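Local coordinates for putative YfrE protein (Vibrio parahaemolyticus RIMD 2210633, PDB 3BEE), which is of unknown function but carries a TPR domain related to cytochrome c-type biogenesis protein H, consistent with a part in protein-protein contacts during cytochrome c maturation, at residues Y41-F54 / T65-D78. Sequence-based numbering, arbitrary orientation.
Sequences YNEAALSLIANDHF and TWVLLLDSNDPNLD. With EDO (1,2-ethanediol), chain D.
In a TPR-type helical hairpin, helices 43-55 and 59-70 run antiparallel; over 43-54 and 65-70 their axes come within 9.3 Å, with 161° between their N-to-C directions. T65 is a knob in the hole formed by L46, I49, A50 and H53: chi1 of -48° sets OG1 beside the backbone N and the methyl CG2 anti to it, 3.4 Å from L46 O, while OG1 is hydrogen-bonded to E61 O of its own helix. At the next residue, A50 CB stands over the five-membered ring of W66, 3.4 Å from the centroid and 20° off the normal, a CH-pi contact. The far rim of the indole meets F54, CH2 to CD1 at 3.8 Å. Indole NE1 donates 2.9 Å to a water also hydrogen-bonded to S47 OG and N51 OD1; N51 OD1 also accepts from O1 of an ethanediol, probably from the crystallisation liquor. Toward the hairpin's open end, L46 CD1 packs on L69 CB, and L68 O lies near the plane of the Y41 ring, at its edge, 3.2 Å from CE1. A water donates to both E43 OE1 and D74 OD2. Direct contacts are thus mainly van der Waals packing, partly against backbone carbonyls and the E43 carboxylate, with water linking polar groups and probably easing E43-D74 repulsion.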
ATOM      1  N   TYR A  41       2.083  -6.749  -7.267  1.00 38.33           N
ATOM      2  CA  TYR A  41       1.963  -5.295  -7.479  1.00 38.87           C
ATOM      3  C   TYR A  41       0.549  -4.785  -7.182  1.00 38.09           C
ATOM      4  O   TYR A  41       0.108  -3.763  -7.704  1.00 37.29           O
ATOM      5  CB  TYR A  41       2.468  -4.892  -8.892  1.00 39.90           C
ATOM      6  CG  TYR A  41       3.966  -5.096  -9.028  1.00 40.74           C
ATOM      7  CD1 TYR A  41       4.861  -4.095  -8.629  1.00 42.13           C
ATOM      8  CD2 TYR A  41       4.488  -6.305  -9.492  1.00 41.39           C
ATOM      9  CE1 TYR A  41       6.239  -4.283  -8.705  1.00 41.59           C
ATOM     10  CE2 TYR A  41       5.866  -6.509  -9.583  1.00 42.88           C
ATOM     11  CZ  TYR A  41       6.732  -5.490  -9.186  1.00 43.58           C
ATOM     12  OH  TYR A  41       8.097  -5.675  -9.269  1.00 43.57           O
ATOM     13  N   ASN A  42      -0.159  -5.504  -6.316  1.00 37.59           N
ATOM     14  CA  ASN A  42      -1.508  -5.103  -5.956  1.00 37.24           C
ATOM     15  C   ASN A  42      -1.537  -3.668  -5.425  1.00 37.16           C
ATOM     16  O   ASN A  42      -0.812  -3.328  -4.496  1.00 36.02           O
ATOM     17  CB  ASN A  42      -2.115  -6.048  -4.939  1.00 36.53           C
ATOM     18  CG  ASN A  42      -3.560  -5.760  -4.706  1.00 35.92           C
ATOM     19  OD1 ASN A  42      -3.908  -4.981  -3.816  1.00 35.01           O
ATOM     20  ND2 ASN A  42      -4.426  -6.359  -5.523  1.00 32.02           N
ATOM     21  N   GLU A  43      -2.381  -2.845  -6.043  1.00 37.22           N
ATOM     22  CA  GLU A  43      -2.442  -1.432  -5.768  1.00 37.15           C
ATOM     23  C   GLU A  43      -2.977  -1.165  -4.387  1.00 35.63           C
ATOM     24  O   GLU A  43      -2.386  -0.413  -3.652  1.00 34.78           O
ATOM     25  CB  GLU A  43      -3.317  -0.717  -6.802  1.00 37.14           C
ATOM     26  CG  GLU A  43      -3.231   0.841  -6.698  1.00 39.88           C
ATOM     27  CD  GLU A  43      -3.745   1.553  -7.978  1.00 41.22           C
ATOM     28  OE1 GLU A  43      -4.261   0.855  -8.901  1.00 43.08           O
ATOM     29  OE2 GLU A  43      -3.625   2.807  -8.044  1.00 45.06           O
ATOM     30  N   ALA A  44      -4.103  -1.778  -4.035  1.00 35.04           N
ATOM     31  CA  ALA A  44      -4.682  -1.606  -2.698  1.00 34.92           C
ATOM     32  C   ALA A  44      -3.685  -1.951  -1.566  1.00 35.15           C
ATOM     33  O   ALA A  44      -3.591  -1.226  -0.583  1.00 34.99           O
ATOM     34  CB  ALA A  44      -5.957  -2.398  -2.562  1.00 33.89           C
ATOM     35  N   ALA A  45      -2.945  -3.048  -1.731  1.00 34.63           N
ATOM     36  CA  ALA A  45      -2.028  -3.551  -0.716  1.00 34.10           C
ATOM     37  C   ALA A  45      -0.781  -2.666  -0.569  1.00 34.49           C
ATOM     38  O   ALA A  45      -0.444  -2.239   0.534  1.00 34.01           O
ATOM     39  CB  ALA A  45      -1.637  -4.990  -1.028  1.00 33.83           C
ATOM     40  N   LEU A  46      -0.100  -2.390  -1.682  1.00 34.53           N
ATOM     41  CA  LEU A  46       1.100  -1.580  -1.653  1.00 35.00           C
ATOM     42  C   LEU A  46       0.772  -0.162  -1.229  1.00 35.38           C
ATOM     43  O   LEU A  46       1.565   0.512  -0.563  1.00 35.54           O
ATOM     44  CB  LEU A  46       1.781  -1.576  -3.029  1.00 35.15           C
ATOM     45  CG  LEU A  46       2.475  -2.882  -3.426  1.00 35.16           C
ATOM     46  CD1 LEU A  46       3.147  -2.740  -4.808  1.00 36.20           C
ATOM     47  CD2 LEU A  46       3.499  -3.288  -2.386  1.00 34.21           C
ATOM     48  N   SER A  47      -0.411   0.284  -1.610  1.00 35.07           N
ATOM     49  CA  SER A  47      -0.851   1.596  -1.241  1.00 36.47           C
ATOM     50  C   SER A  47      -1.078   1.724   0.280  1.00 35.81           C
ATOM     51  O   SER A  47      -0.657   2.713   0.891  1.00 36.66           O
ATOM     52  CB  SER A  47      -2.077   1.987  -2.080  1.00 36.64           C
ATOM     53  OG  SER A  47      -2.723   3.047  -1.469  1.00 40.20           O
ATOM     54  N   LEU A  48      -1.687   0.722   0.905  1.00 33.93           N
ATOM     55  CA  LEU A  48      -1.804   0.729   2.374  1.00 33.17           C
ATOM     56  C   LEU A  48      -0.431   0.759   3.059  1.00 33.20           C
ATOM     57  O   LEU A  48      -0.215   1.500   4.020  1.00 33.30           O
ATOM     58  CB  LEU A  48      -2.629  -0.472   2.899  1.00 32.13           C
ATOM     59  CG  LEU A  48      -2.950  -0.476   4.406  1.00 32.88           C
ATOM     60  CD1 LEU A  48      -3.776   0.743   4.787  1.00 35.18           C
ATOM     61  CD2 LEU A  48      -3.695  -1.750   4.899  1.00 31.27           C
ATOM     62  N   ILE A  49       0.478  -0.079   2.581  1.00 33.18           N
ATOM     63  CA  ILE A  49       1.822  -0.167   3.141  1.00 32.98           C
ATOM     64  C   ILE A  49       2.557   1.186   3.052  1.00 33.69           C
ATOM     65  O   ILE A  49       3.146   1.658   4.059  1.00 34.39           O
ATOM     66  CB  ILE A  49       2.623  -1.308   2.445  1.00 32.67           C
ATOM     67  CG1 ILE A  49       2.059  -2.697   2.849  1.00 31.48           C
ATOM     68  CG2 ILE A  49       4.153  -1.200   2.748  1.00 33.33           C
ATOM     69  CD1 ILE A  49       2.463  -3.863   1.898  1.00 31.95           C
ATOM     70  N   ALA A  50       2.524   1.798   1.866  1.00 33.93           N
ATOM     71  CA  ALA A  50       3.123   3.148   1.646  1.00 35.00           C
ATOM     72  C   ALA A  50       2.490   4.195   2.541  1.00 35.39           C
ATOM     73  O   ALA A  50       3.188   5.023   3.094  1.00 36.32           O
ATOM     74  CB  ALA A  50       2.968   3.595   0.179  1.00 33.27           C
ATOM     75  N   ASN A  51       1.159   4.190   2.628  1.00 36.21           N
ATOM     76  CA  ASN A  51       0.437   5.165   3.418  1.00 36.75           C
ATOM     77  C   ASN A  51       0.800   4.990   4.863  1.00 36.35           C
ATOM     78  O   ASN A  51       0.997   5.965   5.547  1.00 37.24           O
ATOM     79  CB  ASN A  51      -1.096   5.000   3.254  1.00 37.81           C
ATOM     80  CG  ASN A  51      -1.592   5.511   1.912  1.00 40.53           C
ATOM     81  OD1 ASN A  51      -0.848   6.159   1.189  1.00 43.78           O
ATOM     82  ND2 ASN A  51      -2.867   5.236   1.582  1.00 41.46           N
ATOM     83  N   ASP A  52       0.878   3.743   5.331  1.00 35.43           N
ATOM     84  CA  ASP A  52       1.280   3.485   6.708  1.00 34.89           C
ATOM     85  C   ASP A  52       2.692   4.026   7.033  1.00 34.97           C
ATOM     86  O   ASP A  52       2.910   4.630   8.089  1.00 34.61           O
ATOM     87  CB  ASP A  52       1.213   1.984   7.032  1.00 34.01           C
ATOM     88  CG  ASP A  52       1.735   1.674   8.433  1.00 35.72           C
ATOM     89  OD1 ASP A  52       1.125   2.164   9.399  1.00 33.23           O
ATOM     90  OD2 ASP A  52       2.754   0.944   8.576  1.00 38.31           O
ATOM     91  N   HIS A  53       3.659   3.772   6.147  1.00 34.51           N
ATOM     92  CA  HIS A  53       4.974   4.412   6.249  1.00 33.99           C
ATOM     93  C   HIS A  53       4.826   5.946   6.352  1.00 33.96           C
ATOM     94  O   HIS A  53       5.373   6.577   7.247  1.00 34.39           O
ATOM     95  CB  HIS A  53       5.827   4.034   5.030  1.00 33.87           C
ATOM     96  CG  HIS A  53       6.358   2.632   5.069  1.00 34.61           C
ATOM     97  ND1 HIS A  53       6.958   2.092   6.192  1.00 36.04           N
ATOM     98  CD2 HIS A  53       6.412   1.668   4.113  1.00 34.24           C
ATOM     99  CE1 HIS A  53       7.360   0.852   5.924  1.00 35.73           C
ATOM    100  NE2 HIS A  53       7.031   0.572   4.674  1.00 35.37           N
ATOM    101  N   PHE A  54       4.059   6.538   5.442  1.00 33.57           N
ATOM    102  CA  PHE A  54       3.949   7.991   5.379  1.00 34.03           C
ATOM    103  C   PHE A  54       3.419   8.571   6.707  1.00 35.26           C
ATOM    104  O   PHE A  54       3.997   9.512   7.260  1.00 34.76           O
ATOM    105  CB  PHE A  54       3.048   8.389   4.207  1.00 32.93           C
ATOM    106  CG  PHE A  54       2.957   9.879   3.981  1.00 34.66           C
ATOM    107  CD1 PHE A  54       3.814  10.512   3.085  1.00 33.19           C
ATOM    108  CD2 PHE A  54       1.996  10.642   4.659  1.00 33.88           C
ATOM    109  CE1 PHE A  54       3.744  11.918   2.864  1.00 35.92           C
ATOM    110  CE2 PHE A  54       1.908  12.058   4.439  1.00 33.98           C
ATOM    111  CZ  PHE A  54       2.783  12.672   3.534  1.00 31.37           C
ATOM    112  N   THR A  65       8.113   2.175  -1.520  1.00 35.36           N
ATOM    113  CA  THR A  65       6.919   1.343  -1.758  1.00 36.13           C
ATOM    114  C   THR A  65       6.156   1.872  -2.977  1.00 35.53           C
ATOM    115  O   THR A  65       5.697   1.096  -3.808  1.00 35.81           O
ATOM    116  CB  THR A  65       5.992   1.298  -0.517  1.00 35.06           C
ATOM    117  OG1 THR A  65       6.775   1.018   0.651  1.00 35.50           O
ATOM    118  CG2 THR A  65       4.923   0.225  -0.677  1.00 36.78           C
ATOM    119  N   TRP A  66       6.031   3.188  -3.073  1.00 35.73           N
ATOM    120  CA  TRP A  66       5.357   3.813  -4.224  1.00 35.95           C
ATOM    121  C   TRP A  66       6.144   3.607  -5.516  1.00 35.92           C
ATOM    122  O   TRP A  66       5.551   3.383  -6.565  1.00 36.48           O
ATOM    123  CB  TRP A  66       5.099   5.308  -3.978  1.00 35.48           C
ATOM    124  CG  TRP A  66       3.930   5.593  -3.071  1.00 35.96           C
ATOM    125  CD1 TRP A  66       2.674   4.981  -3.103  1.00 36.14           C
ATOM    126  CD2 TRP A  66       3.877   6.560  -2.001  1.00 34.69           C
ATOM    127  NE1 TRP A  66       1.866   5.521  -2.109  1.00 35.78           N
ATOM    128  CE2 TRP A  66       2.572   6.486  -1.428  1.00 35.69           C
ATOM    129  CE3 TRP A  66       4.795   7.490  -1.485  1.00 35.21           C
ATOM    130  CZ2 TRP A  66       2.170   7.308  -0.339  1.00 35.54           C
ATOM    131  CZ3 TRP A  66       4.413   8.300  -0.419  1.00 37.10           C
ATOM    132  CH2 TRP A  66       3.103   8.196   0.161  1.00 35.09           C
ATOM    133  N   VAL A  67       7.473   3.670  -5.439  1.00 35.47           N
ATOM    134  CA  VAL A  67       8.306   3.502  -6.623  1.00 35.14           C
ATOM    135  C   VAL A  67       8.192   2.047  -7.116  1.00 35.78           C
ATOM    136  O   VAL A  67       8.142   1.798  -8.318  1.00 36.18           O
ATOM    137  CB  VAL A  67       9.770   3.923  -6.362  1.00 34.78           C
ATOM    138  CG1 VAL A  67      10.686   3.557  -7.568  1.00 34.73           C
ATOM    139  CG2 VAL A  67       9.868   5.424  -6.073  1.00 34.39           C
ATOM    140  N   LEU A  68       8.119   1.109  -6.173  1.00 36.39           N
ATOM    141  CA  LEU A  68       7.866  -0.297  -6.457  1.00 37.31           C
ATOM    142  C   LEU A  68       6.488  -0.489  -7.112  1.00 36.64           C
ATOM    143  O   LEU A  68       6.365  -1.174  -8.117  1.00 37.29           O
ATOM    144  CB  LEU A  68       8.017  -1.151  -5.177  1.00 37.30           C
ATOM    145  CG  LEU A  68       7.852  -2.669  -5.330  1.00 37.66           C
ATOM    146  CD1 LEU A  68       8.997  -3.317  -6.139  1.00 39.63           C
ATOM    147  CD2 LEU A  68       7.741  -3.361  -3.974  1.00 39.98           C
ATOM    148  N   LEU A  69       5.470   0.152  -6.563  1.00 36.60           N
ATOM    149  CA  LEU A  69       4.129   0.113  -7.158  1.00 36.58           C
ATOM    150  C   LEU A  69       4.128   0.623  -8.609  1.00 36.29           C
ATOM    151  O   LEU A  69       3.438   0.059  -9.460  1.00 36.69           O
ATOM    152  CB  LEU A  69       3.133   0.910  -6.292  1.00 36.83           C
ATOM    153  CG  LEU A  69       1.670   1.035  -6.757  1.00 36.46           C
ATOM    154  CD1 LEU A  69       1.059  -0.341  -7.151  1.00 35.32           C
ATOM    155  CD2 LEU A  69       0.844   1.703  -5.677  1.00 35.98           C
ATOM    156  N   LEU A  70       4.904   1.674  -8.885  1.00 35.02           N
ATOM    157  CA  LEU A  70       4.985   2.261 -10.225  1.00 34.53           C
ATOM    158  C   LEU A  70       5.483   1.270 -11.273  1.00 35.18           C
ATOM    159  O   LEU A  70       5.239   1.465 -12.463  1.00 35.34           O
ATOM    160  CB  LEU A  70       5.860   3.522 -10.225  1.00 33.04           C
ATOM    161  CG  LEU A  70       5.286   4.750  -9.489  1.00 33.09           C
ATOM    162  CD1 LEU A  70       6.326   5.920  -9.419  1.00 29.73           C
ATOM    163  CD2 LEU A  70       4.012   5.202 -10.202  1.00 31.72           C
ATOM    164  N   ASP A  71       6.183   0.221 -10.843  1.00 36.00           N
ATOM    165  CA  ASP A  71       6.673  -0.798 -11.794  1.00 37.96           C
ATOM    166  C   ASP A  71       5.566  -1.752 -12.253  1.00 38.12           C
ATOM    167  O   ASP A  71       5.794  -2.584 -13.139  1.00 38.38           O
ATOM    168  CB  ASP A  71       7.891  -1.571 -11.262  1.00 37.88           C
ATOM    169  CG  ASP A  71       8.857  -1.914 -12.360  1.00 41.28           C
ATOM    170  OD1 ASP A  71       8.940  -1.118 -13.326  1.00 45.96           O
ATOM    171  OD2 ASP A  71       9.521  -2.975 -12.302  1.00 42.75           O
ATOM    172  N   SER A  72       4.377  -1.616 -11.651  1.00 38.91           N
ATOM    173  CA  SER A  72       3.164  -2.294 -12.111  1.00 39.45           C
ATOM    174  C   SER A  72       2.935  -2.100 -13.610  1.00 40.02           C
ATOM    175  O   SER A  72       3.140  -1.012 -14.142  1.00 39.31           O
ATOM    176  CB  SER A  72       1.936  -1.762 -11.387  1.00 39.45           C
ATOM    177  OG  SER A  72       0.779  -2.507 -11.751  1.00 40.64           O
ATOM    178  N   ASN A  73       2.498  -3.171 -14.268  1.00 40.72           N
ATOM    179  CA  ASN A  73       2.177  -3.145 -15.689  1.00 41.92           C
ATOM    180  C   ASN A  73       0.686  -2.891 -15.928  1.00 42.10           C
ATOM    181  O   ASN A  73       0.211  -2.984 -17.070  1.00 42.06           O
ATOM    182  CB  ASN A  73       2.618  -4.459 -16.366  1.00 42.54           C
ATOM    183  CG  ASN A  73       3.986  -4.349 -17.042  1.00 44.01           C
ATOM    184  OD1 ASN A  73       4.682  -3.338 -16.924  1.00 45.37           O
ATOM    185  ND2 ASN A  73       4.365  -5.392 -17.766  1.00 45.74           N
ATOM    186  N   ASP A  74      -0.047  -2.582 -14.853  1.00 41.88           N
ATOM    187  CA  ASP A  74      -1.474  -2.298 -14.953  1.00 42.38           C
ATOM    188  C   ASP A  74      -1.679  -0.928 -15.589  1.00 42.40           C
ATOM    189  O   ASP A  74      -1.308   0.092 -14.994  1.00 42.41           O
ATOM    190  CB  ASP A  74      -2.181  -2.389 -13.591  1.00 42.61           C
ATOM    191  CG  ASP A  74      -3.667  -1.973 -13.655  1.00 44.30           C
ATOM    192  OD1 ASP A  74      -4.184  -1.632 -14.746  1.00 46.10           O
ATOM    193  OD2 ASP A  74      -4.337  -1.981 -12.602  1.00 45.14           O
ATOM    194  N   PRO A  75      -2.281  -0.903 -16.796  1.00 42.69           N
ATOM    195  CA  PRO A  75      -2.490   0.338 -17.542  1.00 43.02           C
ATOM    196  C   PRO A  75      -3.352   1.347 -16.788  1.00 43.26           C
ATOM    197  O   PRO A  75      -3.178   2.545 -16.970  1.00 43.59           O
ATOM    198  CB  PRO A  75      -3.221  -0.132 -18.815  1.00 43.13           C
ATOM    199  CG  PRO A  75      -2.918  -1.568 -18.919  1.00 43.07           C
ATOM    200  CD  PRO A  75      -2.824  -2.067 -17.523  1.00 42.22           C
ATOM    201  N   ASN A  76      -4.255   0.857 -15.940  1.00 43.80           N
ATOM    202  CA  ASN A  76      -5.181   1.715 -15.184  1.00 44.25           C
ATOM    203  C   ASN A  76      -4.605   2.350 -13.898  1.00 43.72           C
ATOM    204  O   ASN A  76      -5.259   3.203 -13.280  1.00 44.02           O
ATOM    205  CB  ASN A  76      -6.473   0.950 -14.858  1.00 44.41           C
ATOM    206  CG  ASN A  76      -7.135   0.343 -16.089  1.00 45.87           C
ATOM    207  OD1 ASN A  76      -7.182   0.951 -17.168  1.00 45.59           O
ATOM    208  ND2 ASN A  76      -7.655  -0.871 -15.927  1.00 47.77           N
ATOM    209  N   LEU A  77      -3.400   1.946 -13.498  1.00 43.17           N
ATOM    210  CA  LEU A  77      -2.728   2.533 -12.306  1.00 42.25           C
ATOM    211  C   LEU A  77      -2.690   4.065 -12.342  1.00 42.26           C
ATOM    212  O   LEU A  77      -2.230   4.657 -13.326  1.00 41.74           O
ATOM    213  CB  LEU A  77      -1.299   1.997 -12.167  1.00 42.01           C
ATOM    214  CG  LEU A  77      -0.462   2.382 -10.934  1.00 42.73           C
ATOM    215  CD1 LEU A  77      -1.011   1.693  -9.717  1.00 44.03           C
ATOM    216  CD2 LEU A  77       1.003   2.000 -11.112  1.00 41.34           C
ATOM    217  N   ASP A  78      -3.141   4.703 -11.258  1.00 42.30           N
ATOM    218  CA  ASP A  78      -3.106   6.164 -11.155  1.00 41.75           C
ATOM    219  C   ASP A  78      -1.710   6.619 -10.741  1.00 40.71           C
ATOM    220  O   ASP A  78      -1.456   6.941  -9.566  1.00 40.48           O
ATOM    221  CB  ASP A  78      -4.157   6.702 -10.163  1.00 42.36           C
ATOM    222  CG  ASP A  78      -4.241   8.220 -10.171  1.00 43.93           C
ATOM    223  OD1 ASP A  78      -3.501   8.855 -10.953  1.00 44.29           O
ATOM    224  OD2 ASP A  78      -5.049   8.784  -9.397  1.00 46.60           O
TER
HETATM  225  C1  EDO D 302      -0.765  10.009   1.681  1.00 54.97           C
HETATM  226  O1  EDO D 302      -0.612   8.639   2.115  1.00 57.19           O
HETATM  227  C2  EDO D 302       0.132  10.313   0.487  1.00 51.14           C
HETATM  228  O2  EDO D 302       0.456  11.708   0.501  1.00 52.14           O
HETATM  229  O   HOH W   1       9.973  -4.060  -9.487  1.00 67.64           O
HETATM  230  O   HOH W   2      -3.593  -1.488 -10.087  1.00 49.41           O
HETATM  231  O   HOH W   3      -1.024   5.494  -1.788  1.00 40.93           O